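Local coordinates for protein Exo beta-1,2-glucooligosaccharide sophorohydrolase (non-reducing end) (Parabacteroides distasonis ATCC 8503, PDB 5Z06) that hydrolyses linear beta-1,2-glucan and beta-1,2-glucooligosaccharides of four or more glucose units, releasing sophorose from the non-reducing end as an exo-acting enzyme, at residues Pro5-Asn13 against Asn151-Ala159. Sequence-based numbering, arbitrary orientation.
With CA (calcium ion), chain C.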
ATOM      1  N   PRO A   5      18.946   2.972   1.807  1.00 45.88           N
ATOM      2  CA  PRO A   5      18.868   1.566   2.159  1.00 43.51           C
ATOM      3  C   PRO A   5      17.957   1.327   3.376  1.00 38.69           C
ATOM      4  O   PRO A   5      17.970   2.078   4.363  1.00 37.25           O
ATOM      5  CB  PRO A   5      20.330   1.199   2.438  1.00 42.83           C
ATOM      6  CG  PRO A   5      20.960   2.479   2.896  1.00 42.29           C
ATOM      7  CD  PRO A   5      20.176   3.615   2.318  1.00 42.36           C
ATOM      8  N   TYR A   6      17.159   0.283   3.282  1.00 36.92           N
ATOM      9  CA  TYR A   6      16.462  -0.238   4.454  1.00 37.53           C
ATOM     10  C   TYR A   6      17.398  -1.083   5.328  1.00 36.72           C
ATOM     11  O   TYR A   6      18.447  -1.573   4.884  1.00 37.08           O
ATOM     12  CB  TYR A   6      15.280  -1.089   4.024  1.00 36.67           C
ATOM     13  CG  TYR A   6      14.146  -0.271   3.464  1.00 36.27           C
ATOM     14  CD1 TYR A   6      13.281   0.405   4.312  1.00 34.98           C
ATOM     15  CD2 TYR A   6      13.935  -0.180   2.091  1.00 35.40           C
ATOM     16  CE1 TYR A   6      12.231   1.145   3.813  1.00 35.39           C
ATOM     17  CE2 TYR A   6      12.878   0.550   1.579  1.00 35.35           C
ATOM     18  CZ  TYR A   6      12.033   1.218   2.448  1.00 35.08           C
ATOM     19  OH  TYR A   6      10.999   1.965   1.960  1.00 33.87           O
ATOM     20  N   ASP A   7      17.020  -1.239   6.579  1.00 34.09           N
ATOM     21  CA  ASP A   7      17.523  -2.356   7.345  1.00 34.91           C
ATOM     22  C   ASP A   7      16.653  -3.554   6.996  1.00 34.08           C
ATOM     23  O   ASP A   7      15.431  -3.421   6.852  1.00 33.11           O
ATOM     24  CB  ASP A   7      17.469  -2.036   8.817  1.00 35.47           C
ATOM     25  CG  ASP A   7      18.263  -0.818   9.157  1.00 36.22           C
ATOM     26  OD1 ASP A   7      19.397  -0.682   8.640  1.00 37.42           O
ATOM     27  OD2 ASP A   7      17.745  -0.007   9.942  1.00 39.13           O
ATOM     28  N   TYR A   8      17.292  -4.706   6.829  1.00 32.55           N
ATOM     29  CA  TYR A   8      16.585  -5.962   6.610  1.00 33.03           C
ATOM     30  C   TYR A   8      16.134  -6.506   7.967  1.00 34.17           C
ATOM     31  O   TYR A   8      16.901  -7.143   8.721  1.00 33.17           O
ATOM     32  CB  TYR A   8      17.499  -6.912   5.901  1.00 31.58           C
ATOM     33  CG  TYR A   8      16.843  -8.142   5.380  1.00 31.63           C
ATOM     34  CD1 TYR A   8      16.343  -8.183   4.086  1.00 30.02           C
ATOM     35  CD2 TYR A   8      16.769  -9.295   6.149  1.00 30.08           C
ATOM     36  CE1 TYR A   8      15.783  -9.335   3.585  1.00 29.37           C
ATOM     37  CE2 TYR A   8      16.194 -10.447   5.649  1.00 29.20           C
ATOM     38  CZ  TYR A   8      15.703 -10.458   4.373  1.00 28.50           C
ATOM     39  OH  TYR A   8      15.143 -11.600   3.869  1.00 30.73           O
ATOM     40  N   VAL A   9      14.873  -6.213   8.276  1.00 35.84           N
ATOM     41  CA  VAL A   9      14.289  -6.442   9.590  1.00 34.02           C
ATOM     42  C   VAL A   9      13.434  -7.697   9.550  1.00 33.75           C
ATOM     43  O   VAL A   9      12.611  -7.840   8.671  1.00 35.48           O
ATOM     44  CB  VAL A   9      13.429  -5.228   9.997  1.00 33.75           C
ATOM     45  CG1 VAL A   9      12.679  -5.458  11.304  1.00 33.58           C
ATOM     46  CG2 VAL A   9      14.305  -3.993  10.113  1.00 33.80           C
ATOM     47  N   PHE A  10      13.625  -8.593  10.512  1.00 31.86           N
ATOM     48  CA  PHE A  10      12.752  -9.744  10.688  1.00 32.61           C
ATOM     49  C   PHE A  10      11.575  -9.414  11.593  1.00 33.42           C
ATOM     50  O   PHE A  10      10.488  -9.942  11.419  1.00 34.21           O
ATOM     51  CB  PHE A  10      13.527 -10.909  11.277  1.00 32.20           C
ATOM     52  CG  PHE A  10      14.582 -11.421  10.372  1.00 32.56           C
ATOM     53  CD1 PHE A  10      14.262 -12.312   9.367  1.00 31.87           C
ATOM     54  CD2 PHE A  10      15.902 -10.996  10.506  1.00 33.97           C
ATOM     55  CE1 PHE A  10      15.237 -12.789   8.507  1.00 33.79           C
ATOM     56  CE2 PHE A  10      16.887 -11.480   9.652  1.00 34.47           C
ATOM     57  CZ  PHE A  10      16.557 -12.378   8.657  1.00 32.86           C
ATOM     58  N   PHE A  11      11.808  -8.581  12.600  1.00 33.14           N
ATOM     59  CA  PHE A  11      10.730  -8.113  13.430  1.00 33.29           C
ATOM     60  C   PHE A  11      11.085  -6.810  14.098  1.00 34.13           C
ATOM     61  O   PHE A  11      12.141  -6.700  14.717  1.00 36.36           O
ATOM     62  CB  PHE A  11      10.419  -9.141  14.503  1.00 32.82           C
ATOM     63  CG  PHE A  11       9.283  -8.744  15.371  1.00 32.11           C
ATOM     64  CD1 PHE A  11       7.987  -8.993  14.967  1.00 30.34           C
ATOM     65  CD2 PHE A  11       9.502  -8.100  16.576  1.00 32.05           C
ATOM     66  CE1 PHE A  11       6.926  -8.619  15.749  1.00 31.46           C
ATOM     67  CE2 PHE A  11       8.433  -7.716  17.366  1.00 32.16           C
ATOM     68  CZ  PHE A  11       7.144  -7.977  16.957  1.00 30.44           C
ATOM     69  N   GLU A  12      10.204  -5.834  13.973  1.00 32.82           N
ATOM     70  CA  GLU A  12      10.244  -4.634  14.790  1.00 33.99           C
ATOM     71  C   GLU A  12       9.009  -4.570  15.682  1.00 33.09           C
ATOM     72  O   GLU A  12       9.118  -4.420  16.897  1.00 32.42           O
ATOM     73  CB  GLU A  12      10.295  -3.410  13.906  1.00 37.60           C
ATOM     74  CG  GLU A  12      10.332  -2.110  14.686  1.00 42.34           C
ATOM     75  CD  GLU A  12      10.738  -0.953  13.811  1.00 45.38           C
ATOM     76  OE1 GLU A  12       9.973  -0.614  12.881  1.00 47.49           O
ATOM     77  OE2 GLU A  12      11.834  -0.413  14.046  1.00 47.35           O
ATOM     78  N   ASN A  13       7.844  -4.654  15.057  1.00 33.63           N
ATOM     79  CA  ASN A  13       6.547  -4.579  15.739  1.00 33.96           C
ATOM     80  C   ASN A  13       5.529  -5.323  14.909  1.00 30.65           C
ATOM     81  O   ASN A  13       5.606  -5.329  13.691  1.00 31.51           O
ATOM     82  CB  ASN A  13       6.095  -3.113  15.889  1.00 33.01           C
ATOM     83  CG  ASN A  13       6.741  -2.415  17.070  1.00 32.86           C
ATOM     84  OD1 ASN A  13       6.802  -2.969  18.161  1.00 33.05           O
ATOM     85  ND2 ASN A  13       7.211  -1.190  16.868  1.00 32.44           N
ATOM     86  N   ASN A 151      21.735 -11.033  -2.533  1.00 38.78           N
ATOM     87  CA  ASN A 151      21.483 -12.301  -1.812  1.00 39.94           C
ATOM     88  C   ASN A 151      20.755 -12.205  -0.458  1.00 36.31           C
ATOM     89  O   ASN A 151      20.402 -13.240   0.103  1.00 32.99           O
ATOM     90  CB  ASN A 151      22.804 -13.089  -1.641  1.00 40.28           C
ATOM     91  CG  ASN A 151      23.837 -12.339  -0.827  1.00 41.78           C
ATOM     92  OD1 ASN A 151      23.504 -11.499   0.004  1.00 41.29           O
ATOM     93  ND2 ASN A 151      25.104 -12.641  -1.063  1.00 43.80           N
ATOM     94  N   ILE A 152      20.546 -10.991   0.058  1.00 33.47           N
ATOM     95  CA  ILE A 152      19.986 -10.798   1.404  1.00 33.11           C
ATOM     96  C   ILE A 152      18.588 -11.413   1.567  1.00 33.60           C
ATOM     97  O   ILE A 152      18.262 -11.967   2.618  1.00 34.37           O
ATOM     98  CB  ILE A 152      19.990  -9.300   1.805  1.00 33.27           C
ATOM     99  CG1 ILE A 152      19.739  -9.140   3.300  1.00 33.08           C
ATOM    100  CG2 ILE A 152      18.997  -8.497   0.958  1.00 34.57           C
ATOM    101  CD1 ILE A 152      20.033  -7.744   3.810  1.00 33.33           C
ATOM    102  N   LYS A 153      17.795 -11.368   0.507  1.00 31.87           N
ATOM    103  CA  LYS A 153      16.460 -11.944   0.511  1.00 33.35           C
ATOM    104  C   LYS A 153      16.418 -13.451   0.594  1.00 35.64           C
ATOM    105  O   LYS A 153      15.345 -14.013   0.825  1.00 34.45           O
ATOM    106  CB  LYS A 153      15.681 -11.487  -0.718  1.00 33.01           C
ATOM    107  CG  LYS A 153      15.398 -10.014  -0.633  1.00 33.06           C
ATOM    108  CD  LYS A 153      14.399  -9.573  -1.666  1.00 34.30           C
ATOM    109  CE  LYS A 153      14.224  -8.078  -1.532  1.00 33.74           C
ATOM    110  NZ  LYS A 153      13.311  -7.642  -2.594  1.00 35.55           N
ATOM    111  N   LYS A 154      17.562 -14.107   0.406  1.00 37.14           N
ATOM    112  CA  LYS A 154      17.670 -15.534   0.731  1.00 39.38           C
ATOM    113  C   LYS A 154      17.713 -15.816   2.247  1.00 35.44           C
ATOM    114  O   LYS A 154      17.598 -16.970   2.663  1.00 31.63           O
ATOM    115  CB  LYS A 154      18.856 -16.151  -0.013  1.00 44.47           C
ATOM    116  CG  LYS A 154      18.547 -16.297  -1.499  1.00 48.55           C
ATOM    117  CD  LYS A 154      19.758 -16.642  -2.336  1.00 54.36           C
ATOM    118  CE  LYS A 154      19.300 -17.113  -3.715  1.00 57.75           C
ATOM    119  NZ  LYS A 154      20.395 -17.052  -4.715  1.00 61.97           N
ATOM    120  N   LEU A 155      17.899 -14.777   3.054  1.00 30.68           N
ATOM    121  CA  LEU A 155      17.842 -14.905   4.503  1.00 33.33           C
ATOM    122  C   LEU A 155      16.374 -14.740   4.882  1.00 33.13           C
ATOM    123  O   LEU A 155      15.909 -13.638   5.218  1.00 32.43           O
ATOM    124  CB  LEU A 155      18.745 -13.859   5.169  1.00 34.54           C
ATOM    125  CG  LEU A 155      20.219 -13.833   4.674  1.00 34.63           C
ATOM    126  CD1 LEU A 155      21.019 -12.832   5.491  1.00 35.00           C
ATOM    127  CD2 LEU A 155      20.892 -15.207   4.713  1.00 34.19           C
ATOM    128  N   ALA A 156      15.648 -15.847   4.771  1.00 30.72           N
ATOM    129  CA  ALA A 156      14.184 -15.838   4.860  1.00 32.68           C
ATOM    130  C   ALA A 156      13.699 -15.681   6.296  1.00 32.38           C
ATOM    131  O   ALA A 156      12.704 -15.003   6.535  1.00 32.79           O
ATOM    132  CB  ALA A 156      13.588 -17.090   4.238  1.00 31.88           C
ATOM    133  N   ALA A 157      14.378 -16.314   7.246  1.00 31.49           N
ATOM    134  CA  ALA A 157      13.888 -16.315   8.609  1.00 32.48           C
ATOM    135  C   ALA A 157      14.989 -16.526   9.601  1.00 34.91           C
ATOM    136  O   ALA A 157      15.999 -17.135   9.283  1.00 39.83           O
ATOM    137  CB  ALA A 157      12.816 -17.382   8.783  1.00 31.19           C
ATOM    138  N   VAL A 158      14.784 -15.984  10.797  1.00 34.95           N
ATOM    139  CA  VAL A 158      15.565 -16.320  11.958  1.00 34.24           C
ATOM    140  C   VAL A 158      14.878 -17.522  12.601  1.00 36.64           C
ATOM    141  O   VAL A 158      13.720 -17.425  13.000  1.00 32.32           O
ATOM    142  CB  VAL A 158      15.627 -15.146  12.929  1.00 33.18           C
ATOM    143  CG1 VAL A 158      16.277 -15.553  14.239  1.00 33.44           C
ATOM    144  CG2 VAL A 158      16.402 -14.019  12.286  1.00 35.67           C
ATOM    145  N   ALA A 159      15.608 -18.640  12.681  1.00 36.87           N
ATOM    146  CA  ALA A 159      15.104 -19.899  13.200  1.00 35.50           C
ATOM    147  C   ALA A 159      15.547 -20.111  14.635  1.00 36.91           C
ATOM    148  O   ALA A 159      16.665 -19.743  15.020  1.00 32.52           O
ATOM    149  CB  ALA A 159      15.591 -21.048  12.339  1.00 37.30           C
TER
HETATM  150 CA    CA C 801       8.919  -3.807  19.074  1.00 31.11          CA
HETATM  151  O   HOH W   1      13.469 -12.572   2.146  1.00 32.59           O
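With chi1 at -169°, the ring of Y8 extends opposite its own backbone N and reaches I152 and L155, whereas F10, turned the other way (chi1 -65°, ring opposite the carbonyl carbon), lays its ring against V158. Two aromatic residues separated by V9 thus serve successive parts of 151-159, and so illustrate how two sheets can be joined through side chains where no backbone bond links the segments. I152 slides along Y8 in the opposite direction: its CG1 lies over one face, off centre toward the rim and 3.8 Å from the ring centroid, a CH-pi contact, while I152 CD1 continues back to Y8 CB at 3.4 Å. At the far end of the ring, Y8 OH donates a short hydrogen bond of 2.6 Å to L155 O, approaching from above the carbonyl plane, 47° out of it; L155 sits at the middle position of an inverse gamma turn. A water donates to Y8 OH and also to K153 O, so the buried phenol is gripped by two bonds and tied to the turn before the strand. F10 and V158 cross at about a right angle, with V158 CG2 over the middle of the F10 ring, 3.6 Å from its centroid. The edge of the same ring faces the backbone, F10 CE1 lying 3.5 Å from L155 O. Just beyond F10, E12 O and N13 OD1 bind the calcium ion with T49, N52 and D175. Strand 9-11 pairs with strand 169-180 in one antiparallel sheet; strand 155-161 runs between strands 65-71 and 104-109 in another, with a classic beta bulge at A156 and A157, opposite R108. The two rings bridge these sheets, L179 of strand 169-180 touching both Y8 and L155.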